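PDB 3W20: prolyl 4-hydroxylase alpha subunit Fe(2+) 2OG dioxygenase domain-containing protein from Burkholderia ambifaria, which probably hydroxylates N-substituted L-amino acids as a 2-oxoglutarate-dependent dioxygenase of the double-stranded beta-helix fold, here crystallised with zinc in its metal site. Local coordinates for residues A[114-119]-A[260-265]; A[196-201]-A[219-224]; A[230-233]-A[237-240]. All coordinates share one frame; numbering follows the deposited sequence.

Contact 1 (A[114-119]-A[260-265])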
# COMPACT_ATOMS: atom_id res chain seq x y z
N ARG A 114 -17.00 -14.18 7.17
CA ARG A 114 -17.40 -15.50 6.69
C ARG A 114 -18.88 -15.56 6.27
O ARG A 114 -19.26 -16.32 5.39
CB ARG A 114 -17.07 -16.57 7.73
CG ARG A 114 -15.60 -16.93 7.81
CD ARG A 114 -15.40 -17.94 8.93
NE ARG A 114 -13.97 -18.20 9.00
CZ ARG A 114 -13.35 -19.24 8.43
NH1 ARG A 114 -14.04 -20.20 7.79
NH2 ARG A 114 -12.03 -19.32 8.50
N LEU A 115 -19.74 -14.72 6.85
CA LEU A 115 -21.11 -14.62 6.37
C LEU A 115 -21.18 -14.45 4.87
O LEU A 115 -21.89 -15.17 4.17
CB LEU A 115 -21.84 -13.48 7.11
CG LEU A 115 -23.31 -13.51 7.40
CD1 LEU A 115 -23.68 -14.79 8.14
CD2 LEU A 115 -23.53 -12.27 8.25
N PHE A 116 -20.38 -13.52 4.34
CA PHE A 116 -20.33 -13.32 2.93
C PHE A 116 -19.43 -14.25 2.19
O PHE A 116 -19.81 -14.69 1.10
CB PHE A 116 -19.87 -11.84 2.71
CG PHE A 116 -20.77 -10.88 3.38
CD1 PHE A 116 -21.97 -10.53 2.75
CD2 PHE A 116 -20.52 -10.41 4.65
CE1 PHE A 116 -22.85 -9.63 3.36
CE2 PHE A 116 -21.39 -9.51 5.27
CZ PHE A 116 -22.55 -9.14 4.64
N SER A 117 -18.24 -14.60 2.72
CA SER A 117 -17.39 -15.53 1.94
C SER A 117 -18.12 -16.87 1.68
O SER A 117 -18.08 -17.44 0.59
CB SER A 117 -15.99 -15.74 2.55
OG SER A 117 -15.96 -16.06 3.92
N ASP A 118 -18.82 -17.36 2.69
CA ASP A 118 -19.61 -18.56 2.58
C ASP A 118 -20.80 -18.42 1.68
O ASP A 118 -21.06 -19.28 0.86
CB ASP A 118 -20.10 -19.04 3.96
CG ASP A 118 -18.97 -19.49 4.86
OD1 ASP A 118 -17.84 -19.69 4.39
OD2 ASP A 118 -19.16 -19.59 6.06
N ALA A 119 -21.56 -17.36 1.84
CA ALA A 119 -22.75 -17.26 1.08
C ALA A 119 -22.48 -17.03 -0.42
O ALA A 119 -23.21 -17.52 -1.27
CB ALA A 119 -23.64 -16.17 1.64
N LEU A 260 -18.99 -3.86 5.77
CA LEU A 260 -18.10 -3.84 4.62
C LEU A 260 -18.96 -3.44 3.41
O LEU A 260 -20.13 -3.09 3.56
CB LEU A 260 -17.51 -5.23 4.42
CG LEU A 260 -18.41 -6.45 4.42
CD1 LEU A 260 -19.26 -6.66 3.13
CD2 LEU A 260 -17.53 -7.70 4.68
N PHE A 261 -18.31 -3.45 2.24
CA PHE A 261 -19.01 -3.24 0.98
C PHE A 261 -18.72 -4.42 0.05
O PHE A 261 -17.69 -5.13 0.15
CB PHE A 261 -18.48 -1.93 0.34
CG PHE A 261 -18.85 -0.73 1.13
CD1 PHE A 261 -20.08 -0.06 0.88
CD2 PHE A 261 -17.97 -0.23 2.12
CE1 PHE A 261 -20.47 1.07 1.62
CE2 PHE A 261 -18.35 0.91 2.86
CZ PHE A 261 -19.59 1.52 2.66
N LEU A 262 -19.62 -4.59 -0.91
CA LEU A 262 -19.50 -5.65 -1.89
C LEU A 262 -19.64 -5.10 -3.30
O LEU A 262 -20.47 -4.29 -3.53
CB LEU A 262 -20.67 -6.62 -1.67
CG LEU A 262 -20.63 -7.47 -0.40
CD1 LEU A 262 -22.07 -7.95 -0.15
CD2 LEU A 262 -19.70 -8.66 -0.54
N ILE A 263 -18.81 -5.56 -4.24
CA ILE A 263 -19.09 -5.37 -5.65
C ILE A 263 -19.03 -6.71 -6.39
O ILE A 263 -18.31 -7.61 -6.02
CB ILE A 263 -18.10 -4.38 -6.34
CG1 ILE A 263 -16.62 -4.73 -6.01
CG2 ILE A 263 -18.44 -3.00 -5.82
CD1 ILE A 263 -15.65 -3.82 -6.78
N HIS A 264 -19.84 -6.83 -7.43
CA HIS A 264 -19.87 -8.09 -8.16
C HIS A 264 -19.00 -7.95 -9.38
O HIS A 264 -19.40 -7.36 -10.37
CB HIS A 264 -21.31 -8.41 -8.54
CG HIS A 264 -21.50 -9.84 -9.00
ND1 HIS A 264 -22.73 -10.36 -9.26
CD2 HIS A 264 -20.58 -10.88 -9.20
CE1 HIS A 264 -22.60 -11.69 -9.62
NE2 HIS A 264 -21.30 -12.00 -9.57
N THR A 265 -17.80 -8.50 -9.32
CA THR A 265 -16.89 -8.39 -10.46
C THR A 265 -16.95 -9.60 -11.37
O THR A 265 -17.60 -10.60 -11.03
CB THR A 265 -15.43 -8.19 -10.02
OG1 THR A 265 -14.90 -9.42 -9.56
CG2 THR A 265 -15.40 -7.16 -8.86
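Leu260, at the start of the second segment, reaches the ring of Phe116 with both of its methyl branches. CD1 sits over one ring face, 4.2 Å from the Phe116 ring centroid and 13° off the ring normal, displaced toward the rim, a CH-pi contact. The other branch meets the ring at one ortho carbon, with Leu260 CD2 4.0 Å from Phe116 CD2. The leucine and the phenylalanine run past one another head to tail. CG of Leu260 lies between its backbone N and carbonyl carbon (chi1 49°), and from there the leucine fork rises to the phenyl face.

This joins helix 111-120 to one side of strand 255-265, a long strand of the double-stranded beta-helix of this enzyme. Phe116 is the helix's point of contact with the segment, and all three touching residues are buried.

Two residues further on, Leu262 offers CD1 to the other ortho carbon: Leu262 CD1 lies 3.9 Å from Phe116 CD1. The same methyl is 4.0 Å from Phe116 CE1, an oblique approach along that C-C bond of the ring. Met271 of strand 268-272 touches both Phe116 and Leu262, while Ile27 of helix 23-31 also packs on Leu262.

Contact 2 (A[196-201]-A[219-224])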
# COMPACT_ATOMS: atom_id res chain seq x y z
N TRP A 196 -32.05 8.14 0.52
CA TRP A 196 -32.84 8.77 -0.48
C TRP A 196 -32.72 8.19 -1.89
O TRP A 196 -31.69 7.59 -2.25
CB TRP A 196 -32.42 10.22 -0.60
CG TRP A 196 -32.68 11.08 0.65
CD1 TRP A 196 -33.77 11.93 0.89
CD2 TRP A 196 -31.81 11.23 1.82
NE1 TRP A 196 -33.62 12.57 2.11
CE2 TRP A 196 -32.47 12.22 2.70
CE3 TRP A 196 -30.58 10.77 2.16
CZ2 TRP A 196 -31.92 12.60 3.92
CZ3 TRP A 196 -30.03 11.15 3.40
CH2 TRP A 196 -30.67 12.08 4.23
N ASP A 197 -33.78 8.40 -2.69
CA ASP A 197 -33.77 8.05 -4.12
C ASP A 197 -33.06 9.11 -4.93
O ASP A 197 -33.63 9.93 -5.73
CB ASP A 197 -35.22 7.73 -4.54
CG ASP A 197 -35.35 7.50 -6.01
OD1 ASP A 197 -34.39 6.99 -6.61
OD2 ASP A 197 -36.40 7.92 -6.55
N ASN A 198 -31.75 9.19 -4.66
CA ASN A 198 -30.88 10.21 -5.25
C ASN A 198 -29.48 9.61 -5.34
O ASN A 198 -29.00 9.08 -4.37
CB ASN A 198 -30.85 11.47 -4.39
CG ASN A 198 -29.94 12.55 -4.96
OD1 ASN A 198 -28.71 12.44 -4.90
ND2 ASN A 198 -30.56 13.60 -5.54
N ARG A 199 -28.89 9.62 -6.54
CA ARG A 199 -27.51 9.03 -6.71
C ARG A 199 -26.54 10.00 -7.28
O ARG A 199 -26.46 10.20 -8.52
CB ARG A 199 -27.59 7.77 -7.62
CG ARG A 199 -28.46 6.65 -7.18
CD ARG A 199 -28.29 5.49 -8.28
NE ARG A 199 -28.49 4.38 -7.47
CZ ARG A 199 -27.96 3.19 -7.59
NH1 ARG A 199 -27.17 2.79 -8.58
NH2 ARG A 199 -28.32 2.42 -6.66
N PRO A 200 -25.84 10.72 -6.43
CA PRO A 200 -24.87 11.72 -6.89
C PRO A 200 -23.88 11.08 -7.88
O PRO A 200 -23.50 9.93 -7.70
CB PRO A 200 -24.14 12.12 -5.60
CG PRO A 200 -25.08 11.77 -4.52
CD PRO A 200 -25.84 10.55 -4.96
N GLU A 201 -23.53 11.80 -8.95
CA GLU A 201 -22.71 11.24 -10.01
C GLU A 201 -21.19 11.20 -9.73
O GLU A 201 -20.47 10.53 -10.46
CB GLU A 201 -22.99 11.94 -11.35
CG GLU A 201 -24.42 11.73 -11.88
CD GLU A 201 -24.80 12.80 -12.93
OE1 GLU A 201 -24.00 13.75 -13.14
OE2 GLU A 201 -25.89 12.71 -13.53
N ILE A 219 -30.30 20.39 1.54
CA ILE A 219 -30.00 19.98 0.20
C ILE A 219 -31.27 20.07 -0.67
O ILE A 219 -32.03 19.12 -0.82
CB ILE A 219 -29.30 18.59 0.17
CG1 ILE A 219 -28.13 18.54 1.15
CG2 ILE A 219 -28.88 18.21 -1.24
CD1 ILE A 219 -27.37 17.24 1.17
N ALA A 220 -31.51 21.23 -1.24
CA ALA A 220 -32.72 21.48 -2.05
C ALA A 220 -33.16 20.34 -3.01
O ALA A 220 -34.37 20.13 -3.17
CB ALA A 220 -32.61 22.82 -2.79
N ALA A 221 -32.20 19.63 -3.63
CA ALA A 221 -32.51 18.51 -4.55
C ALA A 221 -33.26 17.31 -3.90
O ALA A 221 -33.94 16.55 -4.59
CB ALA A 221 -31.26 18.02 -5.28
N LEU A 222 -33.11 17.19 -2.59
CA LEU A 222 -33.66 16.10 -1.77
C LEU A 222 -35.16 16.29 -1.48
O LEU A 222 -35.91 15.32 -1.37
CB LEU A 222 -32.88 15.95 -0.47
CG LEU A 222 -31.42 15.40 -0.61
CD1 LEU A 222 -30.75 15.25 0.74
CD2 LEU A 222 -31.36 14.09 -1.42
N GLU A 223 -35.63 17.54 -1.36
CA GLU A 223 -37.06 17.71 -1.07
C GLU A 223 -37.93 17.08 -2.15
O GLU A 223 -39.11 16.89 -1.95
CB GLU A 223 -37.42 19.19 -0.85
CG GLU A 223 -37.56 20.00 -2.12
CD GLU A 223 -37.46 21.50 -1.85
OE1 GLU A 223 -38.25 22.26 -2.44
OE2 GLU A 223 -36.60 21.94 -1.05
N ARG A 224 -37.33 16.74 -3.29
CA ARG A 224 -38.05 16.00 -4.35
C ARG A 224 -37.84 14.46 -4.28
O ARG A 224 -38.52 13.71 -4.98
CB ARG A 224 -37.66 16.57 -5.74
CG ARG A 224 -37.67 18.11 -5.80
CD ARG A 224 -37.61 18.71 -7.21
NE ARG A 224 -36.33 18.52 -7.91
CZ ARG A 224 -35.27 19.34 -7.87
NH1 ARG A 224 -35.28 20.45 -7.15
NH2 ARG A 224 -34.18 19.04 -8.57
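Leu222 presses its two methyl branches against one face of the Trp196 indole. CD2 takes the five-membered ring, 4.1 Å from its centroid and 21° off the normal, a CH-pi contact, with Leu222 CD2 to Trp196 CG the closest approach at 3.9 Å. CD1 lies further along the same face, centred over the bicycle and 4.0 Å from Trp196 CE2. The leucine crosses the indole at about a right angle; with its CG anti to the carbonyl carbon (chi1 -70°) and CD2 turned to the Asn198 side, CD2 also meets that residue, 4.0 Å from Asn198 CB.

Beyond this the packing thins. The amide of Asn198, whose CG is anti to the backbone N (chi1 180°), extends toward exposed Ala221, and Asn198 ND2 comes no nearer than 4.5 Å to Ala221 CB. This is the solvent side, where residues 220-224 have helical backbone angles without the regular hydrogen bonds.

The segments flank helix 203-216, which lies between strands 193-196 and 227-230, and Leu245 touches both Trp196 and Leu222. No hydrogen bond crosses between the segments, so their direct cohesion is dispersion and CH-pi attraction, set by the fit of the leucine fork on the indole face.

Contact 3 (A[230-233]-A[237-240])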
# COMPACT_ATOMS: atom_id res chain seq x y z
N LEU A 230 -34.80 3.64 7.99
CA LEU A 230 -34.53 2.33 8.53
C LEU A 230 -34.06 2.52 9.99
O LEU A 230 -33.42 3.53 10.26
CB LEU A 230 -33.32 1.75 7.76
CG LEU A 230 -33.51 1.41 6.28
CD1 LEU A 230 -32.23 0.81 5.72
CD2 LEU A 230 -34.63 0.40 6.19
N LYS A 231 -34.46 1.62 10.88
CA LYS A 231 -33.97 1.64 12.26
C LYS A 231 -33.49 0.23 12.56
O LYS A 231 -34.19 -0.56 13.22
CB LYS A 231 -35.12 1.98 13.25
CG LYS A 231 -35.81 3.34 13.10
CD LYS A 231 -34.96 4.51 13.53
CE LYS A 231 -35.87 5.73 13.86
NZ LYS A 231 -35.14 6.95 14.28
N PRO A 232 -32.32 -0.16 12.04
CA PRO A 232 -31.86 -1.54 12.23
C PRO A 232 -31.57 -1.75 13.76
O PRO A 232 -31.04 -0.83 14.43
CB PRO A 232 -30.57 -1.62 11.39
CG PRO A 232 -30.58 -0.43 10.52
CD PRO A 232 -31.40 0.64 11.23
N GLN A 233 -31.91 -2.91 14.25
CA GLN A 233 -31.78 -3.25 15.67
C GLN A 233 -30.59 -4.15 15.88
O GLN A 233 -30.16 -4.87 14.97
CB GLN A 233 -33.05 -3.96 16.15
CG GLN A 233 -34.32 -3.10 15.94
CD GLN A 233 -34.21 -1.82 16.74
OE1 GLN A 233 -34.19 -0.68 16.22
NE2 GLN A 233 -34.07 -1.99 18.03
N LEU A 237 -28.85 -7.36 10.07
CA LEU A 237 -27.88 -7.03 9.02
C LEU A 237 -28.66 -6.19 8.02
O LEU A 237 -29.71 -6.61 7.55
CB LEU A 237 -27.49 -8.32 8.31
CG LEU A 237 -26.56 -8.15 7.08
CD1 LEU A 237 -25.20 -7.50 7.42
CD2 LEU A 237 -26.38 -9.56 6.49
N THR A 238 -28.12 -5.02 7.69
CA THR A 238 -28.74 -4.17 6.71
C THR A 238 -27.88 -4.21 5.42
O THR A 238 -26.68 -3.93 5.51
CB THR A 238 -28.76 -2.76 7.25
OG1 THR A 238 -29.60 -2.77 8.42
CG2 THR A 238 -29.47 -1.80 6.28
N LEU A 239 -28.51 -4.53 4.29
CA LEU A 239 -27.84 -4.65 3.00
C LEU A 239 -28.52 -3.62 2.09
O LEU A 239 -29.79 -3.52 2.11
CB LEU A 239 -28.02 -6.02 2.46
CG LEU A 239 -27.47 -7.16 3.34
CD1 LEU A 239 -28.02 -8.45 2.78
CD2 LEU A 239 -25.96 -7.08 3.12
N PHE A 240 -27.76 -2.72 1.46
CA PHE A 240 -28.39 -1.72 0.68
C PHE A 240 -27.54 -1.28 -0.49
O PHE A 240 -26.32 -1.51 -0.51
CB PHE A 240 -28.70 -0.43 1.52
CG PHE A 240 -27.48 0.24 2.08
CD1 PHE A 240 -27.01 1.47 1.57
CD2 PHE A 240 -26.81 -0.33 3.18
CE1 PHE A 240 -25.85 2.07 2.12
CE2 PHE A 240 -25.66 0.26 3.72
CZ PHE A 240 -25.19 1.47 3.22
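Thr238 turns its two branches to different partners, the hydroxyl to Pro232 and the methyl to Leu230. The pyrrolidine ring of Pro232 and the threonine side chain cross at about a right angle. Thr238 OG1 stands against the CB-CG bond of the proline, 3.3 Å from Pro232 CG and equally 3.3 Å from Pro232 CB, so that a polar oxygen rests on aliphatic carbon. OG1 lies anti to the threonine carbonyl carbon (chi1 -64°), an arrangement that leaves CG2 anti to the backbone N and directed to the leucine.

On that flank the approach is oblique and purely apolar: Thr238 CG2 is 3.8 Å from Leu230 CD1.

Segment 230-233 is where the chain leaves strand 227-230 of the small antiparallel sheet and continues through a short loop into strand 236-241 of the large one. The contact therefore brings together elements of the two sheets of the double-stranded beta-helix, with Leu230 still paired through its backbone to Met193 and Thr238 to Phe181.

Phe181 of strand 178-185 touches both Pro232 and Thr238, which like Leu230 are buried, and Thr183 adds to the cover of the proline. Pro232 also lies near the 2-oxoglutarate site, its side chain about 5 Å from that of Arg255. The CB of Lys231 points away from segment 237-240, and its NZ forms a salt bridge with Glu249.

Contacts 1 and 3, their centres 16 Å apart, reach the same large sheet and touch through the Phe116 ring, with Phe116 CE1 4.0 Å from Leu239 CD2 and Phe116 CZ 4.2 Å from Leu237 CD1. Contact 2 stands apart on the opposite side of the chain's centre from contact 1, 28 Å between centres, and its nearest atoms are about 7 Å from contact 3. The side chains of Leu260, Trp196 and Thr238 lie about 11, 10 and 10 Å from the zinc ion held by His155, Asp157 and His246. The side chain of Leu260 is about 5 Å from that of Arg141, a 2-oxoglutarate-binding residue; that ligand is not bound here.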